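Local coordinates for protein cortical-lytic enzyme (Clostridium perfringens, PDB 5JIP) that probably hydrolyses the glycan strands of peptidoglycan, acting as a muramidase of glycoside hydrolase family 25 that takes part in cortex breakdown during spore germination, at residues 145-151 with 172-178; 41-45 with 91-96; 25-29 with 59-63; 64-70 with 104-108. All coordinates share one frame; numbering follows the deposited sequence.

Contact 1: residues 145-151 with 172-178; sequences RLMLYTG and DMPLWIA
Y149 drives the edge of its ring into the flat indole of W176. Its CD2 sits above the middle of the indole, 3.5 Å from W176 CD2, and the planes stand at 84°, a T-shaped stack. Beside the hydroxyl end of the tyrosine, coming in obliquely, is a small bump, the methyl of A178, with CB 3.3 Å from Y149 OH; that hydroxyl is hydrogen-bonded to Q203, as W176 NE1 is to N220. M147 shares this face of the sheet and crosses W176 at about a right angle, its SD 3.8 Å from W176 CB, while its CG lies 4.0 Å from P174 CB.

On the reverse face, M173 fills the groove between two leucines. A bend at chi3 (71°) turns its CE methyl into that groove, 4.0 Å from L146 CD2 and 3.9 Å from L148 CB. Helix 124-142 packs on L146 and M173 from this side. At the strand entrance, the R145 guanidinium lays one face over P174 CD. Its NH2 donates to D172 O at 3.0 Å; the carbonyl oxygen lies in the guanidinium plane, whereas the nitrogen stands 42° out of the carbonyl plane. A water joins R145 NH1 to the same oxygen; NH1 also bonds T306 O, and NE forms a salt bridge with E139.

Between these two layers, a parallel ladder links L148, T150, W176 and A178 by backbone bonds, beginning with L148 N to P174 O at 2.9 Å. Strands 147-151 and 175-178, with helix 152-157 between them, make a beta-alpha-beta unit of the TIM-like barrel expected of family 25 glycoside hydrolases.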
loop_
_atom_site.group_PDB
_atom_site.type_symbol
_atom_site.label_atom_id
_atom_site.label_comp_id
_atom_site.label_asym_id
_atom_site.label_seq_id
_atom_site.Cartn_x
_atom_site.Cartn_y
_atom_site.Cartn_z
ATOM N N ARG A 145 -10.512 9.253 -4.648
ATOM C CA ARG A 145 -11.344 8.078 -4.853
ATOM C C ARG A 145 -12.832 8.367 -4.679
ATOM O O ARG A 145 -13.255 9.053 -3.744
ATOM C CB ARG A 145 -10.975 6.974 -3.879
ATOM C CG ARG A 145 -9.574 6.422 -3.960
ATOM C CD ARG A 145 -9.234 5.820 -5.319
ATOM N NE ARG A 145 -10.248 4.965 -5.911
ATOM C CZ ARG A 145 -10.404 3.662 -5.672
ATOM N NH1 ARG A 145 -9.657 3.049 -4.776
ATOM N NH2 ARG A 145 -11.338 2.969 -6.324
ATOM N N LEU A 146 -13.623 7.792 -5.574
ATOM C CA LEU A 146 -15.074 7.877 -5.563
ATOM C C LEU A 146 -15.677 6.585 -5.015
ATOM O O LEU A 146 -15.381 5.497 -5.515
ATOM C CB LEU A 146 -15.582 8.131 -6.986
ATOM C CG LEU A 146 -17.091 8.273 -7.163
ATOM C CD1 LEU A 146 -17.577 9.553 -6.484
ATOM C CD2 LEU A 146 -17.460 8.267 -8.632
ATOM N N MET A 147 -16.523 6.705 -3.997
ATOM C CA MET A 147 -17.282 5.566 -3.469
ATOM C C MET A 147 -18.639 5.478 -4.162
ATOM O O MET A 147 -19.235 6.503 -4.496
ATOM C CB MET A 147 -17.461 5.680 -1.946
ATOM C CG MET A 147 -18.354 4.596 -1.331
ATOM S SD MET A 147 -17.954 4.184 0.380
ATOM C CE MET A 147 -18.485 5.661 1.215
ATOM N N LEU A 148 -19.083 4.242 -4.426
ATOM C CA LEU A 148 -20.392 3.964 -5.018
ATOM C C LEU A 148 -21.388 3.567 -3.938
ATOM O O LEU A 148 -21.121 2.671 -3.126
ATOM C CB LEU A 148 -20.308 2.850 -6.065
ATOM C CG LEU A 148 -21.659 2.496 -6.728
ATOM C CD1 LEU A 148 -22.077 3.630 -7.583
ATOM C CD2 LEU A 148 -21.523 1.201 -7.528
ATOM N N TYR A 149 -22.521 4.269 -3.901
ATOM C CA TYR A 149 -23.662 3.857 -3.109
ATOM C C TYR A 149 -24.727 3.251 -4.016
ATOM O O TYR A 149 -25.107 3.855 -5.030
ATOM C CB TYR A 149 -24.284 5.021 -2.336
ATOM C CG TYR A 149 -25.630 4.656 -1.732
ATOM C CD1 TYR A 149 -26.793 4.662 -2.503
ATOM C CD2 TYR A 149 -25.751 4.340 -0.385
ATOM C CE1 TYR A 149 -28.013 4.317 -1.976
ATOM C CE2 TYR A 149 -27.013 4.017 0.167
ATOM C CZ TYR A 149 -28.133 4.011 -0.648
ATOM O OH TYR A 149 -29.377 3.699 -0.158
ATOM N N THR A 150 -25.234 2.084 -3.628
ATOM C CA THR A 150 -26.370 1.494 -4.300
ATOM C C THR A 150 -26.963 0.459 -3.365
ATOM O O THR A 150 -26.349 0.074 -2.376
ATOM C CB THR A 150 -25.958 0.892 -5.662
ATOM O OG1 THR A 150 -27.130 0.575 -6.417
ATOM C CG2 THR A 150 -25.164 -0.338 -5.486
ATOM N N GLY A 151 -28.170 -0.017 -3.711
ATOM C CA GLY A 151 -28.855 -1.011 -2.920
ATOM C C GLY A 151 -28.654 -2.435 -3.432
ATOM O O GLY A 151 -28.380 -2.662 -4.608
ATOM N N ASP A 172 -13.665 -2.491 -8.053
ATOM C CA ASP A 172 -12.556 -1.827 -7.401
ATOM C C ASP A 172 -13.001 -0.517 -6.758
ATOM O O ASP A 172 -12.228 0.081 -6.020
ATOM C CB ASP A 172 -11.399 -1.577 -8.386
ATOM C CG ASP A 172 -11.726 -0.555 -9.455
ATOM O OD1 ASP A 172 -12.864 -0.569 -9.988
ATOM O OD2 ASP A 172 -10.814 0.249 -9.766
ATOM N N MET A 173 -14.244 -0.098 -6.959
ATOM C CA MET A 173 -14.743 1.064 -6.231
ATOM C C MET A 173 -15.014 0.704 -4.773
ATOM O O MET A 173 -15.470 -0.394 -4.479
ATOM C CB MET A 173 -16.031 1.594 -6.874
ATOM C CG MET A 173 -15.847 2.005 -8.310
ATOM S SD MET A 173 -17.348 2.759 -8.957
ATOM C CE MET A 173 -17.355 4.341 -8.071
ATOM N N PRO A 174 -14.777 1.612 -3.830
ATOM C CA PRO A 174 -15.347 1.396 -2.496
ATOM C C PRO A 174 -16.851 1.295 -2.625
ATOM O O PRO A 174 -17.464 2.047 -3.386
ATOM C CB PRO A 174 -14.914 2.634 -1.694
ATOM C CG PRO A 174 -13.757 3.186 -2.441
ATOM C CD PRO A 174 -14.028 2.867 -3.917
ATOM N N LEU A 175 -17.433 0.354 -1.874
ATOM C CA LEU A 175 -18.868 0.084 -1.907
ATOM C C LEU A 175 -19.555 0.509 -0.615
ATOM O O LEU A 175 -19.210 0.044 0.481
ATOM C CB LEU A 175 -19.147 -1.399 -2.157
ATOM C CG LEU A 175 -20.611 -1.814 -2.134
ATOM C CD1 LEU A 175 -21.357 -1.177 -3.272
ATOM C CD2 LEU A 175 -20.703 -3.309 -2.183
ATOM N N TRP A 176 -20.568 1.340 -0.775
ATOM C CA TRP A 176 -21.531 1.666 0.275
ATOM C C TRP A 176 -22.842 0.975 -0.110
ATOM O O TRP A 176 -23.541 1.403 -1.038
ATOM C CB TRP A 176 -21.645 3.175 0.376
ATOM C CG TRP A 176 -22.610 3.731 1.372
ATOM C CD1 TRP A 176 -23.374 3.065 2.298
ATOM C CD2 TRP A 176 -22.901 5.108 1.526
ATOM N NE1 TRP A 176 -24.115 3.963 3.026
ATOM C CE2 TRP A 176 -23.857 5.226 2.561
ATOM C CE3 TRP A 176 -22.461 6.258 0.871
ATOM C CZ2 TRP A 176 -24.383 6.457 2.952
ATOM C CZ3 TRP A 176 -22.974 7.490 1.273
ATOM C CH2 TRP A 176 -23.926 7.576 2.296
ATOM N N ILE A 177 -23.138 -0.133 0.546
ATOM C CA ILE A 177 -24.261 -0.963 0.136
ATOM C C ILE A 177 -25.423 -0.724 1.079
ATOM O O ILE A 177 -25.261 -0.661 2.304
ATOM C CB ILE A 177 -23.904 -2.460 0.079
ATOM C CG1 ILE A 177 -25.055 -3.220 -0.589
ATOM C CG2 ILE A 177 -23.572 -2.995 1.470
ATOM C CD1 ILE A 177 -24.729 -4.657 -0.937
ATOM N N ALA A 178 -26.605 -0.588 0.498
ATOM C CA ALA A 178 -27.838 -0.493 1.265
ATOM C C ALA A 178 -28.525 -1.853 1.265
ATOM O O ALA A 178 -28.777 -2.419 0.200
ATOM C CB ALA A 178 -28.755 0.563 0.666
HETATM O O HOH W 1 -9.467 0.367 -5.352
#

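Contact 2: residues 41-45 with 91-96; sequences RASGS and QFIDVL
Strand 41-44 passes helix 91-96 at 7.9 Å between axes and 146° between chain directions, presenting A42 and S43 to the helix. The A42 methyl is the knob of the contact, set among F92, V95 and L96. It meets F92 at the ring edge, near the ring plane, with CB 3.8 Å from F92 CE1, and lies 3.9 Å from V95 CG1. F92 reaches the strand because its CG is anti to the backbone N (chi1 -175°), which carries the ring across from a CB that does not itself face the strand. Within the helix, L96 lays its CD1 over the centre of one F92 face, 3.6 Å above the plane, so the ring is covered on a face by its own helix and met at its edge by the strand; F138 of helix 124-142 also meets this ring.

V95 leans on the backbone as well as on the methyl, bringing its CG1 to 3.4 Å from A42 O. Beside it, S43 sets its OG 3.6 Å from F92 CD1, while the hydroxyl is hydrogen-bonded to H74 ND1 of the neighbouring strand 70-75. Where the strand gives way to the loop, S45 OG and Q91 OE1 are linked through one water, 2.8 Å from S45 OG and 3.1 Å from Q91 OE1.

Helix 83-100 thus packs on the outer side of the barrel sheet, whereas R41 points away from it to form salt bridges with D53 and E21. The grip on the helix is apolar and set by shape, and its polar link, the bridging water, lies at one end of the contact, where the strand ends.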
loop_
_atom_site.group_PDB
_atom_site.type_symbol
_atom_site.label_atom_id
_atom_site.label_comp_id
_atom_site.label_asym_id
_atom_site.label_seq_id
_atom_site.Cartn_x
_atom_site.Cartn_y
_atom_site.Cartn_z
ATOM N N ARG A 41 -26.165 14.932 1.220
ATOM C CA ARG A 41 -26.370 15.156 -0.204
ATOM C C ARG A 41 -25.769 16.494 -0.596
ATOM O O ARG A 41 -26.101 17.540 -0.023
ATOM C CB ARG A 41 -27.855 15.123 -0.577
ATOM C CG ARG A 41 -28.059 15.276 -2.104
ATOM C CD ARG A 41 -29.496 14.965 -2.550
ATOM N NE ARG A 41 -30.426 16.025 -2.182
ATOM C CZ ARG A 41 -31.661 16.133 -2.669
ATOM N NH1 ARG A 41 -32.117 15.211 -3.509
ATOM N NH2 ARG A 41 -32.425 17.163 -2.316
ATOM N N ALA A 42 -24.903 16.460 -1.589
ATOM C CA ALA A 42 -24.390 17.677 -2.203
ATOM C C ALA A 42 -25.292 18.131 -3.326
ATOM O O ALA A 42 -25.617 19.319 -3.416
ATOM C CB ALA A 42 -22.984 17.469 -2.746
ATOM N N SER A 43 -25.666 17.203 -4.205
ATOM C CA SER A 43 -26.317 17.547 -5.464
ATOM C C SER A 43 -27.075 16.332 -5.954
ATOM O O SER A 43 -26.954 15.229 -5.415
ATOM C CB SER A 43 -25.314 17.994 -6.531
ATOM O OG SER A 43 -24.287 17.008 -6.719
ATOM N N GLY A 44 -27.845 16.546 -7.005
ATOM C CA GLY A 44 -28.617 15.470 -7.581
ATOM C C GLY A 44 -29.258 15.903 -8.874
ATOM O O GLY A 44 -29.525 17.084 -9.090
ATOM N N SER A 45 -29.457 14.930 -9.754
ATOM C CA SER A 45 -30.069 15.130 -11.054
ATOM C C SER A 45 -31.369 14.339 -11.175
ATOM O O SER A 45 -31.891 14.175 -12.290
ATOM C CB SER A 45 -29.062 14.730 -12.139
ATOM O OG SER A 45 -27.885 15.547 -12.078
ATOM N N GLN A 91 -20.261 18.657 -12.510
ATOM C CA GLN A 91 -21.161 19.448 -11.665
ATOM C C GLN A 91 -20.959 19.118 -10.195
ATOM O O GLN A 91 -20.942 20.014 -9.341
ATOM C CB GLN A 91 -22.611 19.190 -12.062
ATOM C CG GLN A 91 -23.017 19.789 -13.417
ATOM C CD GLN A 91 -24.348 19.236 -13.938
ATOM O OE1 GLN A 91 -24.738 18.120 -13.611
ATOM N NE2 GLN A 91 -25.032 20.013 -14.758
ATOM N N PHE A 92 -20.826 17.829 -9.888
ATOM C CA PHE A 92 -20.576 17.379 -8.524
ATOM C C PHE A 92 -19.270 17.962 -7.983
ATOM O O PHE A 92 -19.223 18.464 -6.851
ATOM C CB PHE A 92 -20.570 15.853 -8.535
ATOM C CG PHE A 92 -20.432 15.199 -7.178
ATOM C CD1 PHE A 92 -21.016 15.738 -6.038
ATOM C CD2 PHE A 92 -19.732 14.005 -7.067
ATOM C CE1 PHE A 92 -20.894 15.098 -4.818
ATOM C CE2 PHE A 92 -19.611 13.368 -5.847
ATOM C CZ PHE A 92 -20.184 13.910 -4.719
ATOM N N ILE A 93 -18.216 17.927 -8.791
ATOM C CA ILE A 93 -16.919 18.492 -8.420
ATOM C C ILE A 93 -17.066 19.960 -8.049
ATOM O O ILE A 93 -16.466 20.440 -7.087
ATOM C CB ILE A 93 -15.918 18.296 -9.579
ATOM C CG1 ILE A 93 -15.526 16.827 -9.669
ATOM C CG2 ILE A 93 -14.670 19.182 -9.409
ATOM C CD1 ILE A 93 -14.817 16.464 -10.961
ATOM N N ASP A 94 -17.832 20.698 -8.844
ATOM C CA ASP A 94 -18.086 22.111 -8.584
ATOM C C ASP A 94 -18.836 22.293 -7.270
ATOM O O ASP A 94 -18.407 23.067 -6.406
ATOM C CB ASP A 94 -18.849 22.675 -9.792
ATOM C CG ASP A 94 -19.256 24.145 -9.654
ATOM O OD1 ASP A 94 -18.932 24.823 -8.670
ATOM O OD2 ASP A 94 -19.937 24.618 -10.594
ATOM N N VAL A 95 -19.928 21.541 -7.070
ATOM C CA VAL A 95 -20.722 21.711 -5.845
ATOM C C VAL A 95 -19.904 21.351 -4.612
ATOM O O VAL A 95 -19.945 22.059 -3.601
ATOM C CB VAL A 95 -22.016 20.889 -5.922
ATOM C CG1 VAL A 95 -22.815 20.926 -4.601
ATOM C CG2 VAL A 95 -22.862 21.411 -7.038
ATOM N N LEU A 96 -19.167 20.240 -4.666
ATOM C CA LEU A 96 -18.353 19.836 -3.519
ATOM C C LEU A 96 -17.466 20.974 -3.049
ATOM O O LEU A 96 -17.363 21.230 -1.840
ATOM C CB LEU A 96 -17.492 18.627 -3.859
ATOM C CG LEU A 96 -18.228 17.295 -3.942
ATOM C CD1 LEU A 96 -17.358 16.278 -4.685
ATOM C CD2 LEU A 96 -18.651 16.734 -2.586
HETATM O O HOH W 2 -27.295 16.734 -14.564
#

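Contact 3: residues 25-29 with 59-63; sequences DVNFL and FAKEC
The start of helix 28-34 packs against helix 56-66 in the outer layer of the barrel, and F28, in the first turn of helix 28-34, is the side chain that reaches across, touching F59, E62 and C63 in turn. The F28 ring approaches F59 edge first. Its CZ stands 3.5 Å above the F59 plane, offset toward the rim, and the planes meet at 68° with centroids 5.1 Å apart, an offset edge-to-face pair.

One turn further along helix 56-66, the thiol of C63 comes obliquely to the F28 ring: SG lies 4.2 Å from the centroid, 46° off the ring normal, and 3.5 Å from F28 CE1. E62 adds the aliphatic part of its chain, with CG 3.9 Å from F28 CD2. The bend at chi2 (67°) leads the carboxylate away from the ring, and its salt-bridge partner is R65, on the same helix.

V26 serves both phenylalanines. Its CG1 lies over one face of the F28 ring, 3.4 Å above the plane, and its CG2 reaches 4.3 Å from F59 CZ. N27 is the N-cap residue of helix 28-34: OD1 takes a weak bond from L29 N and a further one from T30 N. On the barrel strands, I38 of strand 38-44 touches F28 and C63, and L40 touches F59.

Aromatic, aliphatic and thiol groups carry this contact, and the charge of E62 is directed elsewhere. The cohesion is therefore that of dispersion and weak ring electrostatics, with the F28 ring held at its edge by F59 and over a face by V26.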
loop_
_atom_site.group_PDB
_atom_site.type_symbol
_atom_site.label_atom_id
_atom_site.label_comp_id
_atom_site.label_asym_id
_atom_site.label_seq_id
_atom_site.Cartn_x
_atom_site.Cartn_y
_atom_site.Cartn_z
ATOM N N ASP A 25 -34.781 18.893 11.739
ATOM C CA ASP A 25 -34.371 19.131 13.120
ATOM C C ASP A 25 -33.000 18.509 13.399
ATOM O O ASP A 25 -32.839 17.701 14.304
ATOM C CB ASP A 25 -35.420 18.605 14.113
ATOM C CG ASP A 25 -36.811 19.204 13.860
ATOM O OD1 ASP A 25 -36.951 20.133 13.021
ATOM O OD2 ASP A 25 -37.788 18.733 14.478
ATOM N N VAL A 26 -32.013 18.891 12.592
ATOM C CA VAL A 26 -30.680 18.305 12.696
ATOM C C VAL A 26 -29.826 19.145 13.650
ATOM O O VAL A 26 -29.500 20.299 13.356
ATOM C CB VAL A 26 -30.023 18.187 11.316
ATOM C CG1 VAL A 26 -28.595 17.640 11.449
ATOM C CG2 VAL A 26 -30.879 17.308 10.385
ATOM N N ASN A 27 -29.439 18.561 14.781
ATOM C CA ASN A 27 -28.566 19.228 15.735
ATOM C C ASN A 27 -27.177 18.605 15.646
ATOM O O ASN A 27 -26.924 17.534 16.198
ATOM C CB ASN A 27 -29.106 19.127 17.146
ATOM C CG ASN A 27 -28.313 19.951 18.105
ATOM O OD1 ASN A 27 -27.106 20.155 17.915
ATOM N ND2 ASN A 27 -28.982 20.476 19.128
ATOM N N PHE A 28 -26.270 19.308 14.980
ATOM C CA PHE A 28 -24.948 18.751 14.717
ATOM C C PHE A 28 -24.119 18.677 15.976
ATOM O O PHE A 28 -23.250 17.811 16.089
ATOM C CB PHE A 28 -24.245 19.561 13.647
ATOM C CG PHE A 28 -24.818 19.345 12.270
ATOM C CD1 PHE A 28 -24.507 18.191 11.549
ATOM C CD2 PHE A 28 -25.686 20.279 11.703
ATOM C CE1 PHE A 28 -25.022 17.990 10.289
ATOM C CE2 PHE A 28 -26.215 20.084 10.449
ATOM C CZ PHE A 28 -25.875 18.935 9.721
ATOM N N LEU A 29 -24.381 19.546 16.948
ATOM C CA LEU A 29 -23.646 19.422 18.192
ATOM C C LEU A 29 -23.975 18.096 18.871
ATOM O O LEU A 29 -23.110 17.464 19.485
ATOM C CB LEU A 29 -23.945 20.616 19.115
ATOM C CG LEU A 29 -23.073 20.692 20.357
ATOM C CD1 LEU A 29 -21.608 20.797 19.978
ATOM C CD2 LEU A 29 -23.493 21.881 21.214
ATOM N N PHE A 59 -25.014 22.657 5.969
ATOM C CA PHE A 59 -24.690 21.456 6.718
ATOM C C PHE A 59 -23.188 21.186 6.685
ATOM O O PHE A 59 -22.605 20.778 7.694
ATOM C CB PHE A 59 -25.454 20.269 6.132
ATOM C CG PHE A 59 -26.915 20.168 6.536
ATOM C CD1 PHE A 59 -27.508 21.079 7.390
ATOM C CD2 PHE A 59 -27.698 19.140 6.037
ATOM C CE1 PHE A 59 -28.847 20.942 7.758
ATOM C CE2 PHE A 59 -29.027 19.023 6.383
ATOM C CZ PHE A 59 -29.591 19.928 7.266
ATOM N N ALA A 60 -22.568 21.327 5.512
ATOM C CA ALA A 60 -21.145 21.024 5.389
ATOM C C ALA A 60 -20.308 22.021 6.172
ATOM O O ALA A 60 -19.297 21.655 6.783
ATOM C CB ALA A 60 -20.725 21.013 3.915
ATOM N N LYS A 61 -20.709 23.291 6.155
ATOM C CA LYS A 61 -19.963 24.298 6.905
ATOM C C LYS A 61 -19.989 24.004 8.399
ATOM O O LYS A 61 -18.957 24.114 9.082
ATOM C CB LYS A 61 -20.526 25.679 6.630
ATOM C CG LYS A 61 -19.652 26.786 7.147
ATOM C CD LYS A 61 -20.188 28.141 6.718
ATOM C CE LYS A 61 -19.152 29.240 6.986
ATOM N NZ LYS A 61 -19.657 30.580 6.540
ATOM N N GLU A 62 -21.147 23.590 8.923
ATOM C CA GLU A 62 -21.265 23.322 10.356
ATOM C C GLU A 62 -20.556 22.028 10.750
ATOM O O GLU A 62 -19.933 21.955 11.815
ATOM C CB GLU A 62 -22.738 23.278 10.745
ATOM C CG GLU A 62 -23.004 23.072 12.242
ATOM C CD GLU A 62 -22.573 24.234 13.104
ATOM O OE1 GLU A 62 -22.073 25.254 12.587
ATOM O OE2 GLU A 62 -22.725 24.103 14.327
ATOM N N CYS A 63 -20.615 20.991 9.911
ATOM C CA CYS A 63 -19.844 19.793 10.224
ATOM C C CYS A 63 -18.356 20.114 10.305
ATOM O O CYS A 63 -17.649 19.639 11.207
ATOM C CB CYS A 63 -20.114 18.697 9.186
ATOM S SG CYS A 63 -21.697 17.857 9.373
#

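Contact 4: residues 64-70 with 104-108; sequences RRLGIPC and DYGDL
R64, D107 and D104 form a salt-bridge network that ties the C-terminal end of helix 56-66 to the loop before strand 111-113. R64 meets D104 end-on, NH1 and NH2 each taking one carboxylate oxygen. The bond from R64 NH2 to D104 OD1 is 2.9 Å long and practically straight (179°), with the oxygen in the guanidinium plane. D107 is held side-on instead: R64 NE at 3.0 Å and R64 NH2 at 2.9 Å converge on D107 OD1, both from the same face of its carboxylate. The arginine gets there through a bend at chi2 (-79°), after which its chain runs on extended at chi3.

Two more bonds fix the carboxylates. D104 OD1 also accepts from G106 N, closing an Asx turn, while D107 OD2 takes C70 N at 2.9 Å on its anti lone pair. A water donates a hydrogen bond to each of D107 OD2 and I68 O. With so many donors around them, both aspartates are probably kept ionised. Between R64 and C70 the chain leaves the helix through a Schellman motif at G67, whose positive phi makes the turn toward strand 70-75.

There is an apolar contact as well: P69 CB lies 3.8 Å from L108 CD2, and both residues touch M230, one of the residues of the magnesium site. C70 closes the contact with its carbonyl, which accepts twice: D107 N comes at 2.7 Å nearly in line with the C=O bond, and L108 N at 3.2 Å from 55° above the carbonyl plane.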
loop_
_atom_site.group_PDB
_atom_site.type_symbol
_atom_site.label_atom_id
_atom_site.label_comp_id
_atom_site.label_asym_id
_atom_site.label_seq_id
_atom_site.Cartn_x
_atom_site.Cartn_y
_atom_site.Cartn_z
ATOM N N ARG A 64 -17.858 20.906 9.364
ATOM C CA ARG A 64 -16.450 21.274 9.389
ATOM C C ARG A 64 -16.143 22.110 10.619
ATOM O O ARG A 64 -15.091 21.934 11.259
ATOM C CB ARG A 64 -16.083 22.038 8.126
ATOM C CG ARG A 64 -15.758 21.105 6.900
ATOM C CD ARG A 64 -14.351 20.567 7.033
ATOM N NE ARG A 64 -14.009 19.541 6.045
ATOM C CZ ARG A 64 -13.565 19.799 4.817
ATOM N NH1 ARG A 64 -13.463 21.057 4.402
ATOM N NH2 ARG A 64 -13.241 18.789 4.000
ATOM N N ARG A 65 -17.047 23.028 10.959
ATOM C CA ARG A 65 -16.823 23.881 12.121
ATOM C C ARG A 65 -16.717 23.029 13.385
ATOM O O ARG A 65 -15.934 23.339 14.293
ATOM C CB ARG A 65 -17.945 24.913 12.256
ATOM C CG ARG A 65 -17.625 26.056 13.290
ATOM C CD ARG A 65 -18.785 27.030 13.499
ATOM N NE ARG A 65 -19.831 26.317 14.190
ATOM C CZ ARG A 65 -19.826 26.063 15.489
ATOM N NH1 ARG A 65 -18.863 26.547 16.267
ATOM N NH2 ARG A 65 -20.793 25.323 15.996
ATOM N N LEU A 66 -17.496 21.954 13.457
ATOM C CA LEU A 66 -17.513 21.093 14.633
ATOM C C LEU A 66 -16.501 19.957 14.567
ATOM O O LEU A 66 -16.394 19.183 15.529
ATOM C CB LEU A 66 -18.901 20.499 14.829
ATOM C CG LEU A 66 -19.991 21.506 15.184
ATOM C CD1 LEU A 66 -21.347 20.837 15.211
ATOM C CD2 LEU A 66 -19.692 22.161 16.485
ATOM N N GLY A 67 -15.751 19.841 13.480
ATOM C CA GLY A 67 -14.784 18.782 13.380
ATOM C C GLY A 67 -15.387 17.416 13.130
ATOM O O GLY A 67 -14.729 16.413 13.399
ATOM N N ILE A 68 -16.626 17.351 12.637
ATOM C CA ILE A 68 -17.270 16.067 12.362
ATOM C C ILE A 68 -16.849 15.610 10.972
ATOM O O ILE A 68 -17.115 16.317 9.987
ATOM C CB ILE A 68 -18.795 16.132 12.432
ATOM C CG1 ILE A 68 -19.270 16.695 13.785
ATOM C CG2 ILE A 68 -19.368 14.731 12.223
ATOM C CD1 ILE A 68 -20.754 16.987 13.793
ATOM N N PRO A 69 -16.210 14.451 10.833
ATOM C CA PRO A 69 -15.823 13.993 9.487
ATOM C C PRO A 69 -17.033 13.949 8.579
ATOM O O PRO A 69 -18.048 13.323 8.902
ATOM C CB PRO A 69 -15.231 12.601 9.732
ATOM C CG PRO A 69 -14.737 12.666 11.164
ATOM C CD PRO A 69 -15.753 13.524 11.883
ATOM N N CYS A 70 -16.912 14.629 7.447
ATOM C CA CYS A 70 -18.043 14.974 6.608
ATOM C C CYS A 70 -17.759 14.625 5.154
ATOM O O CYS A 70 -16.681 14.919 4.633
ATOM C CB CYS A 70 -18.354 16.466 6.765
ATOM S SG CYS A 70 -19.837 16.997 5.883
ATOM N N ASP A 104 -11.206 21.238 -2.436
ATOM C CA ASP A 104 -11.502 20.387 -1.281
ATOM C C ASP A 104 -12.785 19.631 -1.579
ATOM O O ASP A 104 -13.799 20.252 -1.898
ATOM C CB ASP A 104 -11.652 21.251 -0.015
ATOM C CG ASP A 104 -11.751 20.443 1.282
ATOM O OD1 ASP A 104 -12.302 19.318 1.297
ATOM O OD2 ASP A 104 -11.315 20.991 2.317
ATOM N N TYR A 105 -12.748 18.301 -1.476
ATOM C CA TYR A 105 -13.884 17.490 -1.887
ATOM C C TYR A 105 -14.491 16.713 -0.715
ATOM O O TYR A 105 -15.259 15.770 -0.937
ATOM C CB TYR A 105 -13.464 16.556 -3.039
ATOM C CG TYR A 105 -12.815 17.331 -4.173
ATOM C CD1 TYR A 105 -13.586 18.028 -5.072
ATOM C CD2 TYR A 105 -11.435 17.399 -4.305
ATOM C CE1 TYR A 105 -13.010 18.774 -6.076
ATOM C CE2 TYR A 105 -10.848 18.147 -5.298
ATOM C CZ TYR A 105 -11.635 18.817 -6.187
ATOM O OH TYR A 105 -11.035 19.561 -7.196
ATOM N N GLY A 106 -14.201 17.118 0.518
ATOM C CA GLY A 106 -14.783 16.526 1.708
ATOM C C GLY A 106 -13.769 15.704 2.485
ATOM O O GLY A 106 -12.689 15.368 2.002
ATOM N N ASP A 107 -14.147 15.371 3.726
ATOM C CA ASP A 107 -13.310 14.500 4.542
ATOM C C ASP A 107 -13.452 13.039 4.127
ATOM O O ASP A 107 -12.459 12.306 4.057
ATOM C CB ASP A 107 -13.684 14.639 6.009
ATOM C CG ASP A 107 -13.715 16.076 6.467
ATOM O OD1 ASP A 107 -12.786 16.822 6.094
ATOM O OD2 ASP A 107 -14.643 16.419 7.232
ATOM N N LEU A 108 -14.679 12.594 3.891
ATOM C CA LEU A 108 -14.932 11.217 3.506
ATOM C C LEU A 108 -14.937 11.103 1.989
ATOM O O LEU A 108 -15.003 12.114 1.276
ATOM C CB LEU A 108 -16.268 10.747 4.048
ATOM C CG LEU A 108 -16.671 11.278 5.408
ATOM C CD1 LEU A 108 -18.130 10.905 5.723
ATOM C CD2 LEU A 108 -15.724 10.713 6.460
HETATM O O HOH W 3 -15.236 18.081 9.089
#

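Overall arrangement
From the N terminus, 25-29 opens contact 3 and 41-45 opens contact 2 before 59-63 closes the first loop, so these two cross. Contact 4 begins at once with 64-70, on the helix that contact 3 uses. Contact 2 closes at 91-96 and contact 4 at 104-108, a second crossing. Contact 1 follows in series, closing the loop from 145-151 to 172-178. Contacts 3 and 4 touch, and Y105 packs on I93 and L96 of contact 2. Contact 2 sets a helix on strand 38-44, contact 3 joins two helices, and contact 4 ties the end of helix 56-66 and the start of strand 70-75 to the loop before strand 111-113; contact 1 pairs later strands of the same sheet.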